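Local coordinates for probable adenylyl-sulfate kinase (Synechocystis sp., PDB 5CB8), which catalyses the ATP-dependent 3'-phosphorylation of adenosine 5'-phosphosulfate to 3'-phosphoadenylyl sulfate, a step in the assimilation of sulfate, at residues B[28-33]-B[39-44]; B[43-48]-B[184-189]. One frame throughout, in Å; residues are numbered along the deposited sequence. Where two conformers were deposited one is given.

Contact 1 of 2, residues B[28-33]-B[39-44]; sequences IWLTGL and TTITHA. With SO4 (sulfate ion), chain H.
Leu30 meets the helix through one methyl, CD2. Leu30 CD2 lies 3.7 Å from Ile41 CG2. Leu30 CD2 is also 3.5 Å from Thr42 OG1, so it rests between two neighbouring side chains of the helix. Its partners differ in kind. Ile41 offers a branch methyl, placed opposite the backbone N across the CA-CB bond and beside the carbonyl carbon. Thr42 offers its hydroxyl. OG1 sits beside the backbone N, anti to the carbonyl carbon, which points it back along the helix. Its polar need is met there by a hydrogen bond to Lys38 O, one turn earlier. No hydrogen bond joins the two segments directly. A sulfate ion lies near the start of the helix instead. Thr39 N donates a nearly straight bond to sulfate O1, 3.0 Å long with an angle of 162° at the hydrogen. This is the strand-loop-helix of a P-loop, or Walker A motif, and Gly32 to Thr39 probably bind ATP, as in other P-loop kinases. The sulfate probably comes from the crystallisation liquor and is held where such loops bind a nucleotide phosphate. Gly35 N, Gly37 N and Lys38 NZ also bond to it. Lys38 NZ is further tied to Gly32 O, at the strand end of the loop. Gly32 has phi 160° and psi 172°, where a side chain would jam against the preceding carbonyl O. Further out, Val125 and Val127 of the adjoining strand pack on Leu30. On the strand, Trp29 NE1 and Thr31 OG1 both bond to Ser106 OG, the probable phosphoserine site.

Contact 2 of 2, residues B[43-48]-B[184-189]; sequences HALEKK and KIWQKL
Lys48 NZ stands over the six-membered ring of Trp186 in a long cation-pi contact. Lys48 NZ lies 5.0 Å from the centroid of that Trp186 ring and only 9° off its normal. The rest of the lysine chain comes closer. Lys48 CE sits over the same face, 3.9 Å from the centroid of the Trp186 six-membered ring, as a CH-pi contact. Lys48 CG reaches Trp186 CZ3 at 3.5 Å. Lys48 CD touches Trp186 CE3 at 3.6 Å. The chain is extended as far as CE, and the bend at chi4 (61°) stands the ammonium group up above the ring, farther off than CE. Leu45 works on the buried side. Leu45 CD1 is at the edge of the indole, near the ring plane, 4.3 Å from Trp186 CE3. Leu45 CD2 packs on Ile185 CG2 at 3.6 Å. With an alanine at Trp186, the Lys48 chain would probably lose the ring face it lies on, its ammonium group the cation-pi partner, and Leu45 CD1 its neighbour at the ring edge. Val182, one turn before Trp186, touches Leu45 and Lys48, and Ile195 from the C-terminal tail packs on the indole. The two helical segments run in broadly the same direction. Their axes cross at -47° and come no closer than 11.2 Å. This is the packing of two helices, 38-50 and 178-191, on one face of a parallel alpha/beta sheet.

How the contacts relate
From the N terminus, strand 26-31 leads through the phosphate-binding loop into helix 38-50. Contact 1 closes that short loop of five residues. Contact 2 begins on the same helix, and the two contacts share His43 and Ala44. It closes a far longer loop, with 135 residues between its segments, bringing in helix 178-191. The loops follow one another along the chain, neither nesting nor crossing. The centres of contact 1 and contact 2 lie about 10 Å apart. Their side chains meet: Ile28 packs on Ile185 and Leu189, and Ile41 on Ile185. Together they join the central strand, the P-loop helix and helix 178-191 in one apolar layer.

Contact 1 of 2, residues B[28-33]-B[39-44]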
loop_
_atom_site.group_PDB
_atom_site.type_symbol
_atom_site.label_atom_id
_atom_site.label_comp_id
_atom_site.label_asym_id
_atom_site.label_seq_id
_atom_site.Cartn_x
_atom_site.Cartn_y
_atom_site.Cartn_z
ATOM N N ILE B 28 -0.942 7.576 -12.842
ATOM C CA ILE B 28 -1.938 8.249 -13.669
ATOM C C ILE B 28 -3.191 8.392 -12.811
ATOM O O ILE B 28 -3.830 7.390 -12.473
ATOM C CB ILE B 28 -2.232 7.432 -14.944
ATOM C CG1 ILE B 28 -0.925 7.171 -15.710
ATOM C CG2 ILE B 28 -3.258 8.150 -15.835
ATOM C CD1 ILE B 28 -1.063 6.141 -16.810
ATOM N N TRP B 29 -3.531 9.632 -12.450
ATOM C CA TRP B 29 -4.509 9.890 -11.392
ATOM C C TRP B 29 -5.807 10.483 -11.936
ATOM O O TRP B 29 -5.857 11.665 -12.295
ATOM C CB TRP B 29 -3.916 10.843 -10.339
ATOM C CG TRP B 29 -4.758 10.972 -9.099
ATOM C CD1 TRP B 29 -5.922 11.680 -8.963
ATOM C CD2 TRP B 29 -4.504 10.371 -7.820
ATOM N NE1 TRP B 29 -6.406 11.555 -7.679
ATOM C CE2 TRP B 29 -5.553 10.756 -6.961
ATOM C CE3 TRP B 29 -3.487 9.541 -7.325
ATOM C CZ2 TRP B 29 -5.623 10.334 -5.632
ATOM C CZ3 TRP B 29 -3.553 9.129 -6.001
ATOM C CH2 TRP B 29 -4.612 9.529 -5.167
ATOM N N LEU B 30 -6.857 9.663 -11.987
ATOM C CA LEU B 30 -8.143 10.115 -12.509
ATOM C C LEU B 30 -9.027 10.643 -11.373
ATOM O O LEU B 30 -9.365 9.912 -10.434
ATOM C CB LEU B 30 -8.854 8.985 -13.265
ATOM C CG LEU B 30 -8.426 8.801 -14.729
ATOM C CD1 LEU B 30 -6.962 8.427 -14.839
ATOM C CD2 LEU B 30 -9.273 7.753 -15.440
ATOM N N THR B 31 -9.386 11.921 -11.467
ATOM C CA THR B 31 -10.237 12.565 -10.484
ATOM C C THR B 31 -11.508 13.063 -11.179
ATOM O O THR B 31 -11.478 13.393 -12.360
ATOM C CB THR B 31 -9.487 13.746 -9.810
ATOM O OG1 THR B 31 -10.344 14.406 -8.876
ATOM C CG2 THR B 31 -9.003 14.752 -10.848
ATOM N N GLY B 32 -12.625 13.111 -10.458
ATOM C CA GLY B 32 -13.863 13.587 -11.059
ATOM C C GLY B 32 -15.076 13.118 -10.281
ATOM O O GLY B 32 -14.945 12.294 -9.373
ATOM N N LEU B 33 -16.257 13.620 -10.647
ATOM C CA LEU B 33 -17.495 13.308 -9.919
ATOM C C LEU B 33 -17.838 11.828 -9.975
ATOM O O LEU B 33 -17.367 11.111 -10.862
ATOM C CB LEU B 33 -18.669 14.095 -10.518
ATOM C CG LEU B 33 -18.561 15.624 -10.456
ATOM C CD1 LEU B 33 -19.774 16.272 -11.115
ATOM C CD2 LEU B 33 -18.443 16.060 -9.000
ATOM N N THR B 39 -13.953 4.986 -13.958
ATOM C CA THR B 39 -13.700 3.550 -13.991
ATOM C C THR B 39 -13.659 3.001 -15.423
ATOM O O THR B 39 -12.822 2.159 -15.767
ATOM C CB THR B 39 -14.759 2.817 -13.149
ATOM O OG1 THR B 39 -14.483 3.040 -11.758
ATOM C CG2 THR B 39 -14.745 1.346 -13.426
ATOM N N THR B 40 -14.577 3.484 -16.255
ATOM C CA THR B 40 -14.656 3.052 -17.648
ATOM C C THR B 40 -13.361 3.368 -18.407
ATOM O O THR B 40 -12.843 2.531 -19.163
ATOM C CB THR B 40 -15.858 3.704 -18.355
ATOM O OG1 THR B 40 -17.072 3.240 -17.750
ATOM C CG2 THR B 40 -15.877 3.352 -19.834
ATOM N N ILE B 41 -12.842 4.574 -18.194
ATOM C CA ILE B 41 -11.592 4.999 -18.823
ATOM C C ILE B 41 -10.428 4.202 -18.255
ATOM O O ILE B 41 -9.546 3.751 -18.993
ATOM C CB ILE B 41 -11.332 6.510 -18.607
ATOM C CG1 ILE B 41 -12.336 7.344 -19.413
ATOM C CG2 ILE B 41 -9.899 6.879 -19.026
ATOM C CD1 ILE B 41 -12.263 8.851 -19.136
ATOM N N THR B 42 -10.423 4.044 -16.935
ATOM C CA THR B 42 -9.401 3.257 -16.261
ATOM C C THR B 42 -9.291 1.865 -16.866
ATOM O O THR B 42 -8.193 1.408 -17.203
ATOM C CB THR B 42 -9.713 3.157 -14.764
ATOM O OG1 THR B 42 -9.675 4.477 -14.207
ATOM C CG2 THR B 42 -8.693 2.277 -14.046
ATOM N N HIS B 43 -10.430 1.194 -17.020
ATOM C CA HIS B 43 -10.421 -0.183 -17.501
ATOM C C HIS B 43 -9.960 -0.260 -18.950
ATOM O O HIS B 43 -9.201 -1.157 -19.321
ATOM C CB HIS B 43 -11.800 -0.814 -17.316
ATOM C CG HIS B 43 -12.151 -1.072 -15.882
ATOM N ND1 HIS B 43 -13.434 -1.363 -15.470
ATOM C CD2 HIS B 43 -11.383 -1.091 -14.765
ATOM C CE1 HIS B 43 -13.442 -1.551 -14.161
ATOM N NE2 HIS B 43 -12.211 -1.389 -13.709
ATOM N N ALA B 44 -10.398 0.695 -19.766
ATOM C CA ALA B 44 -10.011 0.712 -21.174
ATOM C C ALA B 44 -8.526 1.014 -21.319
ATOM O O ALA B 44 -7.835 0.427 -22.160
ATOM C CB ALA B 44 -10.846 1.728 -21.947
HETATM S S SO4 H . -17.070 6.952 -12.171
HETATM O O1 SO4 H . -16.141 5.838 -12.148
HETATM O O2 SO4 H . -18.034 6.781 -13.255
HETATM O O3 SO4 H . -16.316 8.196 -12.386
HETATM O O4 SO4 H . -17.810 7.058 -10.901
#

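Contact 2 of 2, residues B[43-48]-B[184-189]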
loop_
_atom_site.group_PDB
_atom_site.type_symbol
_atom_site.label_atom_id
_atom_site.label_comp_id
_atom_site.label_asym_id
_atom_site.label_seq_id
_atom_site.Cartn_x
_atom_site.Cartn_y
_atom_site.Cartn_z
ATOM N N HIS B 43 -10.430 1.194 -17.020
ATOM C CA HIS B 43 -10.421 -0.183 -17.501
ATOM C C HIS B 43 -9.960 -0.260 -18.950
ATOM O O HIS B 43 -9.201 -1.157 -19.321
ATOM C CB HIS B 43 -11.800 -0.814 -17.316
ATOM C CG HIS B 43 -12.151 -1.072 -15.882
ATOM N ND1 HIS B 43 -13.434 -1.363 -15.470
ATOM C CD2 HIS B 43 -11.383 -1.091 -14.765
ATOM C CE1 HIS B 43 -13.442 -1.551 -14.161
ATOM N NE2 HIS B 43 -12.211 -1.389 -13.709
ATOM N N ALA B 44 -10.398 0.695 -19.766
ATOM C CA ALA B 44 -10.011 0.712 -21.174
ATOM C C ALA B 44 -8.526 1.014 -21.319
ATOM O O ALA B 44 -7.835 0.427 -22.160
ATOM C CB ALA B 44 -10.846 1.728 -21.947
ATOM N N LEU B 45 -8.040 1.943 -20.503
ATOM C CA LEU B 45 -6.625 2.292 -20.497
ATOM C C LEU B 45 -5.769 1.123 -20.000
ATOM O O LEU B 45 -4.699 0.848 -20.541
ATOM C CB LEU B 45 -6.393 3.518 -19.609
ATOM C CG LEU B 45 -4.942 3.998 -19.531
ATOM C CD1 LEU B 45 -4.408 4.298 -20.925
ATOM C CD2 LEU B 45 -4.816 5.218 -18.620
ATOM N N GLU B 46 -6.241 0.457 -18.952
ATOM C CA GLU B 46 -5.560 -0.714 -18.415
ATOM C C GLU B 46 -5.391 -1.766 -19.513
ATOM O O GLU B 46 -4.288 -2.284 -19.727
ATOM C CB GLU B 46 -6.367 -1.295 -17.256
ATOM C CG GLU B 46 -5.811 -2.605 -16.718
ATOM C CD GLU B 46 -6.717 -3.250 -15.690
ATOM O OE1 GLU B 46 -7.893 -2.843 -15.577
ATOM O OE2 GLU B 46 -6.251 -4.174 -14.993
ATOM N N LYS B 47 -6.479 -2.072 -20.216
ATOM C CA LYS B 47 -6.418 -3.064 -21.290
ATOM C C LYS B 47 -5.410 -2.671 -22.362
ATOM O O LYS B 47 -4.629 -3.509 -22.823
ATOM C CB LYS B 47 -7.796 -3.295 -21.924
ATOM C CG LYS B 47 -7.760 -4.252 -23.129
ATOM C CD LYS B 47 -9.117 -4.892 -23.404
ATOM C CE LYS B 47 -9.049 -5.894 -24.564
ATOM N NZ LYS B 47 -7.677 -6.451 -24.778
ATOM N N LYS B 48 -5.426 -1.399 -22.753
ATOM C CA LYS B 48 -4.553 -0.914 -23.822
ATOM C C LYS B 48 -3.090 -1.045 -23.408
ATOM O O LYS B 48 -2.243 -1.460 -24.198
ATOM C CB LYS B 48 -4.894 0.543 -24.169
ATOM C CG LYS B 48 -4.359 1.022 -25.518
ATOM C CD LYS B 48 -4.854 2.431 -25.851
ATOM C CE LYS B 48 -4.201 2.975 -27.127
ATOM N NZ LYS B 48 -4.507 2.147 -28.327
ATOM N N LYS B 184 -6.024 10.457 -25.484
ATOM C CA LYS B 184 -5.337 11.642 -24.971
ATOM C C LYS B 184 -4.403 11.302 -23.813
ATOM O O LYS B 184 -3.320 11.879 -23.693
ATOM C CB LYS B 184 -6.339 12.734 -24.549
ATOM C CG LYS B 184 -7.042 13.415 -25.730
ATOM C CD LYS B 184 -7.808 14.683 -25.321
ATOM C CE LYS B 184 -9.057 14.375 -24.506
ATOM N NZ LYS B 184 -9.927 15.589 -24.339
ATOM N N ILE B 185 -4.821 10.372 -22.958
ATOM C CA ILE B 185 -3.976 9.952 -21.842
ATOM C C ILE B 185 -2.758 9.230 -22.412
ATOM O O ILE B 185 -1.625 9.535 -22.050
ATOM C CB ILE B 185 -4.744 9.051 -20.852
ATOM C CG1 ILE B 185 -5.900 9.836 -20.225
ATOM C CG2 ILE B 185 -3.824 8.532 -19.762
ATOM C CD1 ILE B 185 -6.918 8.970 -19.452
ATOM N N TRP B 186 -2.999 8.301 -23.333
ATOM C CA TRP B 186 -1.928 7.546 -23.985
ATOM C C TRP B 186 -0.918 8.485 -24.628
ATOM O O TRP B 186 0.288 8.301 -24.483
ATOM C CB TRP B 186 -2.518 6.609 -25.049
ATOM C CG TRP B 186 -1.522 5.648 -25.666
ATOM C CD1 TRP B 186 -0.681 5.887 -26.718
ATOM C CD2 TRP B 186 -1.285 4.290 -25.267
ATOM N NE1 TRP B 186 0.072 4.765 -26.986
ATOM C CE2 TRP B 186 -0.284 3.772 -26.109
ATOM C CE3 TRP B 186 -1.825 3.468 -24.273
ATOM C CZ2 TRP B 186 0.188 2.462 -25.989
ATOM C CZ3 TRP B 186 -1.354 2.171 -24.155
ATOM C CH2 TRP B 186 -0.363 1.682 -25.007
ATOM N N GLN B 187 -1.411 9.493 -25.345
ATOM C CA GLN B 187 -0.524 10.397 -26.067
ATOM C C GLN B 187 0.315 11.223 -25.096
ATOM O O GLN B 187 1.479 11.524 -25.369
ATOM C CB GLN B 187 -1.318 11.314 -27.008
ATOM C CG GLN B 187 -0.434 12.134 -27.934
ATOM C CD GLN B 187 0.427 11.263 -28.826
ATOM O OE1 GLN B 187 -0.067 10.332 -29.468
ATOM N NE2 GLN B 187 1.724 11.552 -28.865
ATOM N N LYS B 188 -0.277 11.584 -23.963
ATOM C CA LYS B 188 0.449 12.338 -22.945
ATOM C C LYS B 188 1.573 11.477 -22.367
ATOM O O LYS B 188 2.693 11.957 -22.136
ATOM C CB LYS B 188 -0.504 12.799 -21.840
ATOM C CG LYS B 188 0.165 13.628 -20.743
ATOM C CD LYS B 188 0.798 14.907 -21.305
ATOM C CE LYS B 188 -0.258 15.889 -21.785
ATOM N NZ LYS B 188 0.325 17.184 -22.266
ATOM N N LEU B 189 1.272 10.200 -22.137
ATOM C CA LEU B 189 2.286 9.249 -21.676
ATOM C C LEU B 189 3.426 9.105 -22.687
ATOM O O LEU B 189 4.595 8.955 -22.310
ATOM C CB LEU B 189 1.651 7.885 -21.426
ATOM C CG LEU B 189 0.721 7.755 -20.226
ATOM C CD1 LEU B 189 0.028 6.403 -20.274
ATOM C CD2 LEU B 189 1.496 7.924 -18.924
#